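Outer membrane protein YopM (Yersinia pestis, PDB 1JL5) acts as a secreted leucine-rich repeat effector that probably alters host cell physiology and promotes bacterial survival in host tissues. Local coordinates at residues N263-Y268 / D283-I288; G223-E228 / D245-K250. All coordinates share one frame; numbering follows the deposited sequence.

Contact 1 of 2, residues N263-Y268 / D283-I288; sequences NVRDNY and DVSENI. With CA (calcium ion), chain B; CA (calcium ion), chain C.
With CG anti to the backbone N (chi1 167°) and an extended chain out to NE, R265 carries its guanidinium alongside S285. R265 NH1 donates to S285 OG at 2.7 Å, nearly in the guanidinium plane. The carboxylate of E286 stands over one face of the same group, its plane nearly perpendicular to it (85°), and OE2 forms a salt bridge with NH2 whose modelled length is doubtful. S285 OG in turn donates to D283 OD1 on its syn lone pair. Deeper in, the amide of N287 sends ND2 to V264 O at 2.8 Å, almost straight at 175°; N267 ND2 reaches that oxygen from the opposite face of its plane. These asparagines continue the internal polar stack of a leucine-rich repeat solenoid, here between LRR 10 and LRR 11. D266 N donates to S285 O at 2.7 Å. The D266 carboxylate bridges two calcium ions: OD2 binds one at 2.0 Å, shared with N246 and with N326 of the second subunit, and OD1 the other, shared with N307 O and E308 of the second subunit. Over the Y268 ring, I288 CD1 makes a CH-pi contact 3.5 Å from the centroid, while Y268 OH hydrogen-bonds to I288 O of the second subunit.

Contact 2 of 2, residues G223-E228 / D245-K250; sequences GNNILE and DNNLLK. With CA (calcium ion), chain B.
E228 and K250 meet where the lysine NZ reaches two oxygens of the glutamate residue. K250 NZ donates to E228 O at 2.8 Å, in the carbonyl plane and on a lone pair. In a salt bridge, K250 NZ also approaches E228 OE1 from above the carboxylate plane, at 2.9 Å. E228 OE1 forms a further salt bridge with R310 of the second subunit. E228 OE2 lies 3.3 Å from L248 CD1, the two side chains running alongside each other. N247, buried between successive repeats, points its amide oxygen back at the 223-228 backbone: N247 OD1 accepts from L227 N at 3.1 Å and, weakly, from N225 N, although the modelled place of OD1 is less certain. N247 ND2 bonds to A222 O and A244 O, so this amide serves as a rung of the asparagine stack inside the leucine-rich repeat solenoid, joining LRR 8 to LRR 9. L248 N donates to L227 O at 2.7 Å, while L248 CD1 packs 3.8 Å from I226 CB. Beside the calcium ion, the amides of N224 and N246 stack with planes 8° apart, N246 CB lying against N224 OD1 and CG; N246 OD1 binds the ion at 2.0 Å.

From the N terminus, strand 219-221 leads into 223-228, and contact 2 closes the coil that returns through strand 241-243 to 245-250. The chain then runs through strand 261-263, whose last residue opens 263-268, and contact 1 closes a later coil at 283-288, which begins at the end of strand 281-283. The contacts follow in series, neither nested nor crossed, with centres about 9 Å apart. Segments 245-250 and 263-268 lie against each other, Y268 N to L249 O and R265 O to N246 N being probable hydrogen bonds, so LRR 8 to LRR 11 are joined in order. One calcium ion binds N246 of contact 2 and D266 of contact 1, and both contacts touch the second subunit.

Contact 1 of 2, residues N263-Y268 / D283-I288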
# COMPACT_ATOMS: atom_id res chain seq x y z
N ASN A 263 10.80 21.21 5.84
CA ASN A 263 9.74 20.36 5.37
C ASN A 263 8.49 21.21 5.48
O ASN A 263 8.06 21.54 6.58
CB ASN A 263 9.58 19.12 6.23
CG ASN A 263 8.54 18.20 5.66
OD1 ASN A 263 7.55 18.65 5.08
ND2 ASN A 263 8.74 16.90 5.83
N VAL A 264 7.95 21.59 4.34
CA VAL A 264 6.74 22.39 4.32
C VAL A 264 5.79 21.64 3.42
O VAL A 264 4.98 22.22 2.71
CB VAL A 264 7.00 23.78 3.78
CG1 VAL A 264 7.75 24.59 4.81
CG2 VAL A 264 7.78 23.70 2.48
N ARG A 265 5.94 20.32 3.46
CA ARG A 265 5.12 19.44 2.67
C ARG A 265 3.67 19.78 2.91
O ARG A 265 3.27 20.08 4.03
CB ARG A 265 5.38 17.99 3.06
CG ARG A 265 4.37 16.99 2.52
CD ARG A 265 4.76 15.60 2.96
NE ARG A 265 3.72 14.60 2.71
CZ ARG A 265 3.43 14.09 1.52
NH1 ARG A 265 4.09 14.47 0.43
NH2 ARG A 265 2.47 13.18 1.42
N ASP A 266 2.91 19.75 1.83
CA ASP A 266 1.50 20.03 1.89
C ASP A 266 1.17 21.37 2.51
O ASP A 266 0.74 21.47 3.67
CB ASP A 266 0.76 18.93 2.64
CG ASP A 266 -0.72 19.00 2.39
OD1 ASP A 266 -1.15 19.98 1.77
OD2 ASP A 266 -1.44 18.08 2.82
N ASN A 267 1.41 22.40 1.73
CA ASN A 267 1.09 23.74 2.12
C ASN A 267 0.66 24.36 0.82
O ASN A 267 0.42 23.64 -0.14
CB ASN A 267 2.30 24.44 2.74
CG ASN A 267 2.42 24.14 4.21
OD1 ASN A 267 1.58 24.57 5.00
ND2 ASN A 267 3.45 23.38 4.59
N TYR A 268 0.58 25.67 0.77
CA TYR A 268 0.12 26.28 -0.45
C TYR A 268 1.22 27.11 -1.04
O TYR A 268 0.98 28.21 -1.52
CB TYR A 268 -1.09 27.15 -0.14
CG TYR A 268 -2.03 27.28 -1.29
CD1 TYR A 268 -2.73 26.18 -1.77
CD2 TYR A 268 -2.25 28.51 -1.90
CE1 TYR A 268 -3.63 26.30 -2.82
CE2 TYR A 268 -3.14 28.65 -2.95
CZ TYR A 268 -3.83 27.54 -3.40
OH TYR A 268 -4.71 27.67 -4.43
N ASP A 283 11.64 19.50 1.71
CA ASP A 283 10.45 18.80 1.32
C ASP A 283 9.40 19.86 1.07
O ASP A 283 8.90 20.48 2.00
CB ASP A 283 9.96 17.87 2.42
CG ASP A 283 8.81 17.00 1.94
OD1 ASP A 283 8.03 17.47 1.09
OD2 ASP A 283 8.68 15.86 2.42
N VAL A 284 9.10 20.08 -0.20
CA VAL A 284 8.10 21.05 -0.58
C VAL A 284 7.04 20.29 -1.34
O VAL A 284 6.31 20.85 -2.15
CB VAL A 284 8.71 22.15 -1.48
CG1 VAL A 284 9.71 22.96 -0.67
CG2 VAL A 284 9.40 21.51 -2.68
N SER A 285 6.97 18.99 -1.08
CA SER A 285 6.00 18.15 -1.75
C SER A 285 4.62 18.64 -1.37
O SER A 285 4.43 19.29 -0.34
CB SER A 285 6.17 16.70 -1.32
OG SER A 285 5.82 16.54 0.04
N GLU A 286 3.66 18.34 -2.23
CA GLU A 286 2.29 18.74 -1.99
C GLU A 286 2.10 20.21 -1.74
O GLU A 286 1.42 20.62 -0.82
CB GLU A 286 1.69 17.97 -0.83
CG GLU A 286 1.28 16.57 -1.20
CD GLU A 286 0.56 15.89 -0.07
OE1 GLU A 286 -0.48 16.41 0.38
OE2 GLU A 286 1.04 14.84 0.38
N ASN A 287 2.75 21.01 -2.56
CA ASN A 287 2.55 22.43 -2.47
C ASN A 287 2.05 22.75 -3.84
O ASN A 287 1.53 21.87 -4.52
CB ASN A 287 3.84 23.13 -2.10
CG ASN A 287 4.02 23.20 -0.61
OD1 ASN A 287 3.44 24.06 0.04
ND2 ASN A 287 4.78 22.27 -0.06
N ILE A 288 2.20 23.98 -4.28
CA ILE A 288 1.68 24.29 -5.59
C ILE A 288 2.75 24.88 -6.46
O ILE A 288 2.53 25.85 -7.18
CB ILE A 288 0.45 25.19 -5.48
CG1 ILE A 288 0.80 26.51 -4.80
CG2 ILE A 288 -0.61 24.49 -4.65
CD1 ILE A 288 -0.37 27.49 -4.76
CA CA B . -1.57 16.57 4.16
CA CA C . -2.75 20.36 0.23
O HOH W 1 -3.72 18.98 1.89
O HOH W 2 -1.02 21.80 -0.82
O HOH W 3 -0.02 15.61 2.92
O HOH W 4 -1.92 18.40 -0.65
O HOH W 5 -1.52 14.80 5.51
O HOH W 6 -3.56 17.50 4.93

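Contact 2 of 2, residues G223-E228 / D245-K250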
# COMPACT_ATOMS: atom_id res chain seq x y z
N GLY A 223 4.37 20.76 11.92
CA GLY A 223 3.56 20.34 10.80
C GLY A 223 2.20 19.96 11.32
O GLY A 223 2.00 19.75 12.52
N ASN A 224 1.24 19.89 10.41
CA ASN A 224 -0.11 19.50 10.78
C ASN A 224 -0.76 20.34 11.84
O ASN A 224 -1.35 19.84 12.79
CB ASN A 224 -0.14 18.05 11.20
CG ASN A 224 -0.47 17.16 10.06
OD1 ASN A 224 -1.53 17.29 9.46
ND2 ASN A 224 0.44 16.25 9.73
N ASN A 225 -0.62 21.63 11.67
CA ASN A 225 -1.25 22.58 12.54
C ASN A 225 -2.10 23.33 11.54
O ASN A 225 -2.43 22.79 10.49
CB ASN A 225 -0.20 23.47 13.19
CG ASN A 225 0.31 22.88 14.47
OD1 ASN A 225 -0.42 22.78 15.44
ND2 ASN A 225 1.57 22.47 14.48
N ILE A 226 -2.46 24.55 11.85
CA ILE A 226 -3.23 25.33 10.91
C ILE A 226 -2.55 26.67 10.84
O ILE A 226 -3.17 27.72 10.91
CB ILE A 226 -4.70 25.44 11.35
CG1 ILE A 226 -4.79 25.78 12.84
CG2 ILE A 226 -5.41 24.11 11.08
CD1 ILE A 226 -6.22 25.76 13.38
N LEU A 227 -1.23 26.60 10.72
CA LEU A 227 -0.40 27.78 10.63
C LEU A 227 -0.66 28.49 9.32
O LEU A 227 -0.44 27.93 8.24
CB LEU A 227 1.08 27.39 10.73
CG LEU A 227 1.46 26.76 12.06
CD1 LEU A 227 2.93 26.36 12.04
CD2 LEU A 227 1.18 27.75 13.18
N GLU A 228 -1.14 29.72 9.43
CA GLU A 228 -1.43 30.56 8.28
C GLU A 228 -0.10 31.05 7.76
O GLU A 228 0.07 31.33 6.59
CB GLU A 228 -2.26 31.78 8.70
CG GLU A 228 -3.56 31.47 9.42
CD GLU A 228 -4.60 30.87 8.51
OE1 GLU A 228 -4.71 31.34 7.36
OE2 GLU A 228 -5.30 29.94 8.94
N ASP A 245 5.04 21.35 7.58
CA ASP A 245 4.26 20.62 6.61
C ASP A 245 2.82 20.63 7.09
O ASP A 245 2.54 20.91 8.25
CB ASP A 245 4.73 19.17 6.55
CG ASP A 245 4.69 18.50 7.90
OD1 ASP A 245 5.53 18.84 8.76
OD2 ASP A 245 3.80 17.65 8.13
N ASN A 246 1.91 20.34 6.17
CA ASN A 246 0.52 20.25 6.52
C ASN A 246 -0.02 21.39 7.32
O ASN A 246 -0.65 21.20 8.37
CB ASN A 246 0.28 18.94 7.25
CG ASN A 246 0.47 17.77 6.34
OD1 ASN A 246 -0.32 17.57 5.43
ND2 ASN A 246 1.53 17.00 6.57
N ASN A 247 0.22 22.59 6.83
CA ASN A 247 -0.29 23.76 7.49
C ASN A 247 -1.04 24.54 6.44
O ASN A 247 -1.48 23.98 5.44
CB ASN A 247 0.85 24.56 8.10
CG ASN A 247 1.25 24.03 9.45
OD1 ASN A 247 0.45 24.06 10.38
ND2 ASN A 247 2.47 23.53 9.57
N LEU A 248 -1.18 25.83 6.67
CA LEU A 248 -1.90 26.67 5.73
C LEU A 248 -0.97 27.75 5.23
O LEU A 248 -1.36 28.89 5.04
CB LEU A 248 -3.11 27.29 6.42
CG LEU A 248 -4.08 26.22 6.91
CD1 LEU A 248 -5.14 26.85 7.80
CD2 LEU A 248 -4.71 25.54 5.71
N LEU A 249 0.28 27.36 5.01
CA LEU A 249 1.28 28.30 4.53
C LEU A 249 1.11 28.61 3.06
O LEU A 249 0.96 27.69 2.25
CB LEU A 249 2.68 27.74 4.78
CG LEU A 249 2.99 27.40 6.24
CD1 LEU A 249 4.43 26.87 6.33
CD2 LEU A 249 2.80 28.63 7.12
N LYS A 250 1.13 29.89 2.72
CA LYS A 250 1.01 30.33 1.33
C LYS A 250 2.40 30.80 0.93
O LYS A 250 2.76 30.84 -0.24
CB LYS A 250 0.04 31.50 1.20
CG LYS A 250 -1.33 31.29 1.82
CD LYS A 250 -1.25 31.40 3.33
CE LYS A 250 -2.61 31.25 3.98
NZ LYS A 250 -2.50 31.25 5.46
CA CA B . -1.57 16.57 4.16
O HOH W 7 5.88 18.28 11.29
O HOH W 8 3.42 16.59 10.63
O HOH W 9 1.69 31.78 4.76
O HOH W 5 -1.52 14.80 5.51
O HOH W 3 -0.02 15.61 2.92
O HOH W 6 -3.56 17.50 4.93